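Local structure of aldehyde reductase YahK (Escherichia coli, 1UUF) at residues A[85-90]-A[168-173]; A[222-227]-A[249-254]; A[272-277]-A[282-287]. The protein catalyses the zinc-dependent reduction of a wide range of aldehydes to their alcohols, with a strong preference for NADPH over NADH. One frame throughout, in Å; residues are numbered along the deposited sequence.

All three contacts are buried packing between a strand and a helix, yet they sit in two different domains. Contact 1 belongs to the GroES-like half of the subunit, where the catalytic zinc is bound, and includes a charged group, a guanidinium lying against a leucine methyl. Contacts 2 and 3 lie on the opposite side of the chain's centre, some 38 and 36 Å from contact 1 between centres, and share the parallel Rossmann sheet. Each of these two turns on a methionine beside a phenylalanine. Their centres are 13 Å apart and they touch on that same sheet, Met251 packing on Asp273 and Phe224 on Phe274.

Contact 1. Residues A[85-90]-A[168-173]; sequences VGRVVA and EQLAAV
Leu170 reaches strand 84-91 with both of its methyls, one against Val85 and the other against one face of the Arg87 guanidinium. CD2 lies 3.9 Å from Val85 CB, and the two side chains run antiparallel alongside each other. Val85 also touches the helix backbone, its CG2 coming to 3.5 Å from Leu170 O. Val85 CG1 is anti to the carbonyl carbon (chi1 -64°), which leaves CG2 between the backbone N and the carbonyl carbon, facing Leu170 O, while CG1 lies 4.3 Å from Val173 CG1.

The second branch of Leu170 meets a flat charged group. Arg87 runs out extended from CG to NE, and its guanidinium then lays one face over Leu170 CD1, 3.8 Å from Arg87 NH2 and nearly as close to NH1. The contact is apolar shielding of a cation's face and makes no use of the N-H groups. An alanine in place of Leu170 would probably take the CD1 methyl from that face of the guanidinium and open a gap beside Val85 CB.

One layer further out, Gln169 is the N-cap of the short helix 170-173, and Leu170 O accepts a 3.0 Å bond from Val173 N, which closes the turn; Leu170 and Val173 both face the strand. Leu103 of the neighbouring strand touches both Arg87 and Leu170, and Tyr56 of strand 49-58 packs on both Val85 and Ala171. The side chain of Val85 is about 10 Å from that of Cys178, a catalytic-zinc ligand. The arrangement is a short helix packed on an inner strand of the mixed sheet in the GroES-like catalytic domain of zinc-containing alcohol dehydrogenases.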
loop_
_atom_site.group_PDB
_atom_site.type_symbol
_atom_site.label_atom_id
_atom_site.label_comp_id
_atom_site.label_asym_id
_atom_site.label_seq_id
_atom_site.Cartn_x
_atom_site.Cartn_y
_atom_site.Cartn_z
ATOM N N VAL A 85 -23.572 3.154 -23.455
ATOM C CA VAL A 85 -24.945 3.274 -22.974
ATOM C C VAL A 85 -25.859 3.163 -24.186
ATOM O O VAL A 85 -25.515 3.617 -25.277
ATOM C CB VAL A 85 -25.220 4.608 -22.241
ATOM C CG1 VAL A 85 -24.369 4.687 -20.990
ATOM C CG2 VAL A 85 -24.960 5.789 -23.163
ATOM N N GLY A 86 -27.011 2.536 -24.003
ATOM C CA GLY A 86 -27.933 2.382 -25.113
ATOM C C GLY A 86 -29.258 1.805 -24.670
ATOM O O GLY A 86 -29.600 1.859 -23.490
ATOM N N ARG A 87 -29.996 1.235 -25.616
ATOM C CA ARG A 87 -31.298 0.654 -25.322
ATOM C C ARG A 87 -31.356 -0.811 -25.738
ATOM O O ARG A 87 -30.823 -1.190 -26.779
ATOM C CB ARG A 87 -32.391 1.443 -26.047
ATOM C CG ARG A 87 -32.466 2.910 -25.634
ATOM C CD ARG A 87 -33.530 3.664 -26.424
ATOM N NE ARG A 87 -33.679 5.046 -25.968
ATOM C CZ ARG A 87 -32.744 5.984 -26.086
ATOM N NH1 ARG A 87 -32.976 7.212 -25.639
ATOM N NH2 ARG A 87 -31.578 5.701 -26.656
ATOM N N VAL A 88 -32.002 -1.631 -24.919
ATOM C CA VAL A 88 -32.125 -3.053 -25.219
ATOM C C VAL A 88 -33.048 -3.245 -26.417
ATOM O O VAL A 88 -34.163 -2.723 -26.443
ATOM C CB VAL A 88 -32.691 -3.831 -24.014
ATOM C CG1 VAL A 88 -32.866 -5.306 -24.375
ATOM C CG2 VAL A 88 -31.749 -3.689 -22.822
ATOM N N VAL A 89 -32.562 -3.983 -27.412
ATOM C CA VAL A 89 -33.328 -4.260 -28.622
ATOM C C VAL A 89 -34.005 -5.621 -28.500
ATOM O O VAL A 89 -35.148 -5.799 -28.920
ATOM C CB VAL A 89 -32.415 -4.274 -29.875
ATOM C CG1 VAL A 89 -33.221 -4.671 -31.099
ATOM C CG2 VAL A 89 -31.794 -2.907 -30.084
ATOM N N ALA A 90 -33.291 -6.577 -27.918
ATOM C CA ALA A 90 -33.815 -7.922 -27.731
ATOM C C ALA A 90 -33.056 -8.617 -26.611
ATOM O O ALA A 90 -31.965 -8.189 -26.232
ATOM C CB ALA A 90 -33.685 -8.714 -29.021
ATOM N N GLU A 168 -32.811 11.785 -21.108
ATOM C CA GLU A 168 -32.169 12.984 -21.635
ATOM C C GLU A 168 -30.716 13.106 -21.186
ATOM O O GLU A 168 -29.940 13.857 -21.776
ATOM C CB GLU A 168 -32.940 14.237 -21.210
ATOM C CG GLU A 168 -32.949 14.496 -19.712
ATOM C CD GLU A 168 -33.672 15.781 -19.348
ATOM O OE1 GLU A 168 -34.878 15.896 -19.658
ATOM O OE2 GLU A 168 -33.033 16.678 -18.753
ATOM N N GLN A 169 -30.350 12.364 -20.148
ATOM C CA GLN A 169 -28.985 12.412 -19.632
ATOM C C GLN A 169 -28.115 11.227 -20.035
ATOM O O GLN A 169 -26.995 11.095 -19.551
ATOM C CB GLN A 169 -29.006 12.509 -18.108
ATOM C CG GLN A 169 -29.210 13.914 -17.581
ATOM C CD GLN A 169 -29.161 13.969 -16.069
ATOM O OE1 GLN A 169 -28.887 15.016 -15.484
ATOM N NE2 GLN A 169 -29.437 12.841 -15.426
ATOM N N LEU A 170 -28.622 10.375 -20.920
ATOM C CA LEU A 170 -27.877 9.193 -21.350
ATOM C C LEU A 170 -26.427 9.425 -21.755
ATOM O O LEU A 170 -25.535 8.707 -21.306
ATOM C CB LEU A 170 -28.595 8.495 -22.505
ATOM C CG LEU A 170 -29.431 7.269 -22.144
ATOM C CD1 LEU A 170 -29.848 6.572 -23.431
ATOM C CD2 LEU A 170 -28.626 6.313 -21.268
ATOM N N ALA A 171 -26.192 10.414 -22.614
ATOM C CA ALA A 171 -24.839 10.699 -23.080
ATOM C C ALA A 171 -23.887 11.035 -21.940
ATOM O O ALA A 171 -22.734 10.591 -21.931
ATOM C CB ALA A 171 -24.860 11.843 -24.079
ATOM N N ALA A 172 -24.369 11.824 -20.984
ATOM C CA ALA A 172 -23.548 12.233 -19.847
ATOM C C ALA A 172 -23.318 11.093 -18.861
ATOM O O ALA A 172 -22.419 11.162 -18.021
ATOM C CB ALA A 172 -24.194 13.421 -19.141
ATOM N N VAL A 173 -24.135 10.047 -18.960
ATOM C CA VAL A 173 -23.996 8.882 -18.090
ATOM C C VAL A 173 -22.904 7.941 -18.615
ATOM O O VAL A 173 -22.249 7.234 -17.848
ATOM C CB VAL A 173 -25.333 8.101 -18.012
ATOM C CG1 VAL A 173 -25.130 6.763 -17.316
ATOM C CG2 VAL A 173 -26.370 8.932 -17.272
#

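Contact 2. Residues A[222-227]-A[249-254]; sequences VAFTTS and DEMAAH
Phe224 and Met251 join strand 220-225 of the Rossmann sheet to helix 248-252, which lies on the connection that leads from the outermost strand 241-244 back across the sheet to strand 258-263. On this path the helix passes over strand 220-225, and the two side chains meet there as a Met-aromatic contact. The sulfur comes to the ring's edge: Met251 SD is 3.7 Å from Phe224 CE2 and 4.9 Å from the ring centroid, 76° off the ring normal. Phe224 CG is anti to its carbonyl carbon (chi1 -65°), which carries the ring out along the sheet surface to the helix. The methionine bends at chi2 and chi3, and its methyl turns away from the ring toward the next helix, where Met251 CE is 3.7 Å from Asp273 CB.

A looser touch involves His254, a few residues on. Val222 CG2 is 4.4 Å from CE1 of the His254 imidazole, which it approaches obliquely. His254 is set by its backbone, N bonding to Met251 O at 3.0 Å, and by its ring, where ND1 is hydrogen-bonded to Lys197 of the central strand. Phe258 meets the Phe224 ring as well, and Val243 of the outer strand touches both Phe224 and His254.

The bond to Lys197 implies that ND1 serves as acceptor there, as a protonated lysine would probably require, while the imidazole carbon is turned to Val222. Between strand and helix the contact itself is carried by dispersion, probably with some attraction between the sulfur and the ring's hydrogen-bearing edge.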
loop_
_atom_site.group_PDB
_atom_site.type_symbol
_atom_site.label_atom_id
_atom_site.label_comp_id
_atom_site.label_asym_id
_atom_site.label_seq_id
_atom_site.Cartn_x
_atom_site.Cartn_y
_atom_site.Cartn_z
ATOM N N VAL A 222 -10.015 17.670 -1.421
ATOM C CA VAL A 222 -8.945 18.573 -1.820
ATOM C C VAL A 222 -8.457 18.104 -3.185
ATOM O O VAL A 222 -8.024 16.960 -3.335
ATOM C CB VAL A 222 -7.757 18.537 -0.839
ATOM C CG1 VAL A 222 -6.674 19.504 -1.311
ATOM C CG2 VAL A 222 -8.225 18.913 0.560
ATOM N N ALA A 223 -8.555 18.975 -4.184
ATOM C CA ALA A 223 -8.105 18.633 -5.523
ATOM C C ALA A 223 -6.701 19.169 -5.729
ATOM O O ALA A 223 -6.382 20.266 -5.278
ATOM C CB ALA A 223 -9.043 19.229 -6.567
ATOM N N PHE A 224 -5.868 18.388 -6.412
ATOM C CA PHE A 224 -4.495 18.784 -6.691
ATOM C C PHE A 224 -4.278 18.946 -8.191
ATOM O O PHE A 224 -4.628 18.065 -8.978
ATOM C CB PHE A 224 -3.505 17.737 -6.165
ATOM C CG PHE A 224 -3.504 17.593 -4.673
ATOM C CD1 PHE A 224 -4.469 16.825 -4.030
ATOM C CD2 PHE A 224 -2.534 18.228 -3.908
ATOM C CE1 PHE A 224 -4.465 16.692 -2.640
ATOM C CE2 PHE A 224 -2.521 18.102 -2.517
ATOM C CZ PHE A 224 -3.488 17.332 -1.884
ATOM N N THR A 225 -3.688 20.071 -8.578
ATOM C CA THR A 225 -3.401 20.338 -9.983
ATOM C C THR A 225 -1.953 20.799 -10.080
ATOM O O THR A 225 -1.360 21.182 -9.079
ATOM C CB THR A 225 -4.300 21.453 -10.537
ATOM O OG1 THR A 225 -4.057 21.607 -11.940
ATOM C CG2 THR A 225 -4.002 22.769 -9.830
ATOM N N THR A 226 -1.386 20.762 -11.281
ATOM C CA THR A 226 -0.005 21.192 -11.478
ATOM C C THR A 226 0.066 22.575 -12.120
ATOM O O THR A 226 1.153 23.077 -12.407
ATOM C CB THR A 226 0.773 20.195 -12.361
ATOM O OG1 THR A 226 0.059 19.979 -13.583
ATOM C CG2 THR A 226 0.949 18.869 -11.639
ATOM N N SER A 227 -1.095 23.188 -12.338
ATOM C CA SER A 227 -1.157 24.517 -12.944
ATOM C C SER A 227 -2.285 25.356 -12.354
ATOM O O SER A 227 -3.344 24.834 -12.004
ATOM C CB SER A 227 -1.350 24.405 -14.459
ATOM O OG SER A 227 -2.580 23.778 -14.781
ATOM N N ASP A 249 4.634 25.550 -0.539
ATOM C CA ASP A 249 3.907 26.158 0.567
ATOM C C ASP A 249 2.482 25.621 0.654
ATOM O O ASP A 249 1.988 25.335 1.743
ATOM C CB ASP A 249 3.887 27.678 0.413
ATOM C CG ASP A 249 5.275 28.282 0.469
ATOM O OD1 ASP A 249 5.952 28.120 1.506
ATOM O OD2 ASP A 249 5.692 28.915 -0.525
ATOM N N GLU A 250 1.823 25.482 -0.493
ATOM C CA GLU A 250 0.461 24.962 -0.512
ATOM C C GLU A 250 0.435 23.501 -0.060
ATOM O O GLU A 250 -0.443 23.093 0.699
ATOM C CB GLU A 250 -0.136 25.095 -1.916
ATOM C CG GLU A 250 -0.457 26.535 -2.312
ATOM C CD GLU A 250 -1.082 26.641 -3.692
ATOM O OE1 GLU A 250 -2.074 25.930 -3.952
ATOM O OE2 GLU A 250 -0.586 27.440 -4.515
ATOM N N MET A 251 1.403 22.718 -0.521
ATOM C CA MET A 251 1.482 21.308 -0.145
ATOM C C MET A 251 1.754 21.137 1.348
ATOM O O MET A 251 1.117 20.322 2.015
ATOM C CB MET A 251 2.585 20.614 -0.948
ATOM C CG MET A 251 2.283 20.480 -2.424
ATOM S SD MET A 251 1.025 19.233 -2.737
ATOM C CE MET A 251 2.037 17.805 -2.988
ATOM N N ALA A 252 2.697 21.916 1.870
ATOM C CA ALA A 252 3.069 21.843 3.279
ATOM C C ALA A 252 1.900 22.079 4.230
ATOM O O ALA A 252 1.881 21.552 5.343
ATOM C CB ALA A 252 4.185 22.841 3.572
ATOM N N ALA A 253 0.922 22.865 3.793
ATOM C CA ALA A 253 -0.235 23.162 4.626
ATOM C C ALA A 253 -1.120 21.941 4.869
ATOM O O ALA A 253 -2.008 21.977 5.719
ATOM C CB ALA A 253 -1.054 24.279 3.989
ATOM N N HIS A 254 -0.873 20.862 4.132
ATOM C CA HIS A 254 -1.673 19.643 4.268
ATOM C C HIS A 254 -0.869 18.440 4.740
ATOM O O HIS A 254 -1.298 17.295 4.588
ATOM C CB HIS A 254 -2.336 19.316 2.928
ATOM C CG HIS A 254 -3.284 20.373 2.454
ATOM N ND1 HIS A 254 -4.590 20.447 2.885
ATOM C CD2 HIS A 254 -3.105 21.416 1.610
ATOM C CE1 HIS A 254 -5.176 21.491 2.326
ATOM N NE2 HIS A 254 -4.297 22.096 1.549
#

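Contact 3. Residues A[272-277]-A[282-287]; sequences DDFTTL and GTMTLV
Met284 on strand 282-286 points its side chain at the helix 271-275 that precedes it, and meets Phe274 and Thr275. The sulfur contact comes first. Met284 SD lies 3.6 Å from Phe274 CB and 5.2 Å from the centroid of the ring, a Met-aromatic pair with the sulfur standing oblique to the ring, 49° off its normal. The chain reaches this far because CG is anti to the backbone N (chi1 168°) and the next bond is extended too; it bends only at chi3, which turns CE aside, 3.9 Å from Phe274 CB and toward Thr275.

The ring of Phe274 itself leads away from the strand. It makes an edge-to-face stack with Phe224, with Phe224 CD2 and Phe274 CE2 3.5 Å apart, and this ties helix 271-275 to strand 220-225.

A lighter van der Waals touch brings Met284 CE to 4.1 Å from Thr275 OG1, the two side chains lying nearly perpendicular. That hydroxyl is already engaged by Leu271 O one turn back, while Ile309 of strand 308-311 packs on Thr275 and Met284 alike.

Among hydrogen bonds within the helix end, Thr276 OG1 donates to Asp273 O at 2.7 Å, standing above the carbonyl plane, and Leu277 N bonds to Phe274 O at 2.9 Å. On the strand, Leu286 packs on Val299 of the second subunit, so strand 282-286 also takes part at the dimer interface.

Helix 271-275 joins parallel neighbours 258-263 and 282-286 in a beta-alpha-beta crossover. With the hydroxyl of Thr275 bonded within its own helix, the contact across these two segments is mainly dispersion between the thioether and the benzylic carbon, which demands little directionality.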
loop_
_atom_site.group_PDB
_atom_site.type_symbol
_atom_site.label_atom_id
_atom_site.label_comp_id
_atom_site.label_asym_id
_atom_site.label_seq_id
_atom_site.Cartn_x
_atom_site.Cartn_y
_atom_site.Cartn_z
ATOM N N ASP A 272 6.428 11.227 -3.647
ATOM C CA ASP A 272 6.997 11.400 -2.317
ATOM C C ASP A 272 6.262 12.527 -1.606
ATOM O O ASP A 272 5.915 12.409 -0.433
ATOM C CB ASP A 272 8.488 11.734 -2.412
ATOM C CG ASP A 272 9.293 10.624 -3.053
ATOM O OD1 ASP A 272 9.237 9.486 -2.544
ATOM O OD2 ASP A 272 9.983 10.886 -4.062
ATOM N N ASP A 273 6.021 13.617 -2.330
ATOM C CA ASP A 273 5.327 14.766 -1.761
ATOM C C ASP A 273 3.935 14.381 -1.285
ATOM O O ASP A 273 3.495 14.812 -0.219
ATOM C CB ASP A 273 5.215 15.900 -2.787
ATOM C CG ASP A 273 6.561 16.483 -3.165
ATOM O OD1 ASP A 273 7.409 16.659 -2.264
ATOM O OD2 ASP A 273 6.766 16.779 -4.362
ATOM N N PHE A 274 3.238 13.565 -2.071
ATOM C CA PHE A 274 1.895 13.142 -1.695
ATOM C C PHE A 274 1.875 12.154 -0.535
ATOM O O PHE A 274 0.980 12.196 0.305
ATOM C CB PHE A 274 1.168 12.539 -2.899
ATOM C CG PHE A 274 0.803 13.549 -3.942
ATOM C CD1 PHE A 274 1.551 13.668 -5.107
ATOM C CD2 PHE A 274 -0.274 14.409 -3.743
ATOM C CE1 PHE A 274 1.233 14.632 -6.064
ATOM C CE2 PHE A 274 -0.600 15.379 -4.695
ATOM C CZ PHE A 274 0.154 15.489 -5.851
ATOM N N THR A 275 2.855 11.261 -0.488
ATOM C CA THR A 275 2.909 10.286 0.595
ATOM C C THR A 275 3.008 10.997 1.944
ATOM O O THR A 275 2.387 10.580 2.921
ATOM C CB THR A 275 4.106 9.332 0.414
ATOM O OG1 THR A 275 3.928 8.585 -0.797
ATOM C CG2 THR A 275 4.202 8.363 1.585
ATOM N N THR A 276 3.762 12.089 1.994
ATOM C CA THR A 276 3.912 12.822 3.246
ATOM C C THR A 276 2.636 13.549 3.658
ATOM O O THR A 276 2.535 14.024 4.787
ATOM C CB THR A 276 5.061 13.848 3.171
ATOM O OG1 THR A 276 4.743 14.857 2.207
ATOM C CG2 THR A 276 6.352 13.163 2.773
ATOM N N LEU A 277 1.662 13.627 2.752
ATOM C CA LEU A 277 0.392 14.291 3.051
ATOM C C LEU A 277 -0.605 13.323 3.697
ATOM O O LEU A 277 -1.676 13.728 4.149
ATOM C CB LEU A 277 -0.236 14.858 1.773
ATOM C CG LEU A 277 0.621 15.765 0.890
ATOM C CD1 LEU A 277 -0.248 16.318 -0.232
ATOM C CD2 LEU A 277 1.216 16.896 1.715
ATOM N N GLY A 282 -2.662 5.883 6.424
ATOM C CA GLY A 282 -3.320 6.409 5.240
ATOM C C GLY A 282 -2.830 5.727 3.975
ATOM O O GLY A 282 -1.754 5.137 3.958
ATOM N N THR A 283 -3.610 5.823 2.904
ATOM C CA THR A 283 -3.238 5.192 1.649
ATOM C C THR A 283 -3.444 6.109 0.457
ATOM O O THR A 283 -4.378 6.905 0.443
ATOM C CB THR A 283 -4.098 3.934 1.393
ATOM O OG1 THR A 283 -3.848 2.961 2.411
ATOM C CG2 THR A 283 -3.791 3.334 0.019
ATOM N N MET A 284 -2.555 6.010 -0.527
ATOM C CA MET A 284 -2.727 6.764 -1.766
ATOM C C MET A 284 -2.871 5.675 -2.809
ATOM O O MET A 284 -2.002 4.810 -2.935
ATOM C CB MET A 284 -1.524 7.639 -2.121
ATOM C CG MET A 284 -1.635 8.181 -3.556
ATOM S SD MET A 284 -0.492 9.517 -3.949
ATOM C CE MET A 284 1.077 8.686 -3.695
ATOM N N THR A 285 -3.979 5.697 -3.537
ATOM C CA THR A 285 -4.222 4.685 -4.554
ATOM C C THR A 285 -4.137 5.300 -5.934
ATOM O O THR A 285 -4.726 6.348 -6.188
ATOM C CB THR A 285 -5.606 4.048 -4.363
ATOM O OG1 THR A 285 -5.636 3.378 -3.099
ATOM C CG2 THR A 285 -5.909 3.043 -5.476
ATOM N N LEU A 286 -3.395 4.641 -6.818
ATOM C CA LEU A 286 -3.212 5.118 -8.181
ATOM C C LEU A 286 -4.199 4.417 -9.117
ATOM O O LEU A 286 -4.388 3.205 -9.025
ATOM C CB LEU A 286 -1.782 4.819 -8.644
ATOM C CG LEU A 286 -0.657 5.086 -7.638
ATOM C CD1 LEU A 286 0.672 4.648 -8.232
ATOM C CD2 LEU A 286 -0.629 6.552 -7.271
ATOM N N VAL A 287 -4.831 5.176 -10.009
ATOM C CA VAL A 287 -5.769 4.587 -10.965
ATOM C C VAL A 287 -5.510 5.048 -12.395
ATOM O O VAL A 287 -6.125 4.543 -13.335
ATOM C CB VAL A 287 -7.245 4.898 -10.605
ATOM C CG1 VAL A 287 -7.595 4.266 -9.277
ATOM C CG2 VAL A 287 -7.471 6.404 -10.560
#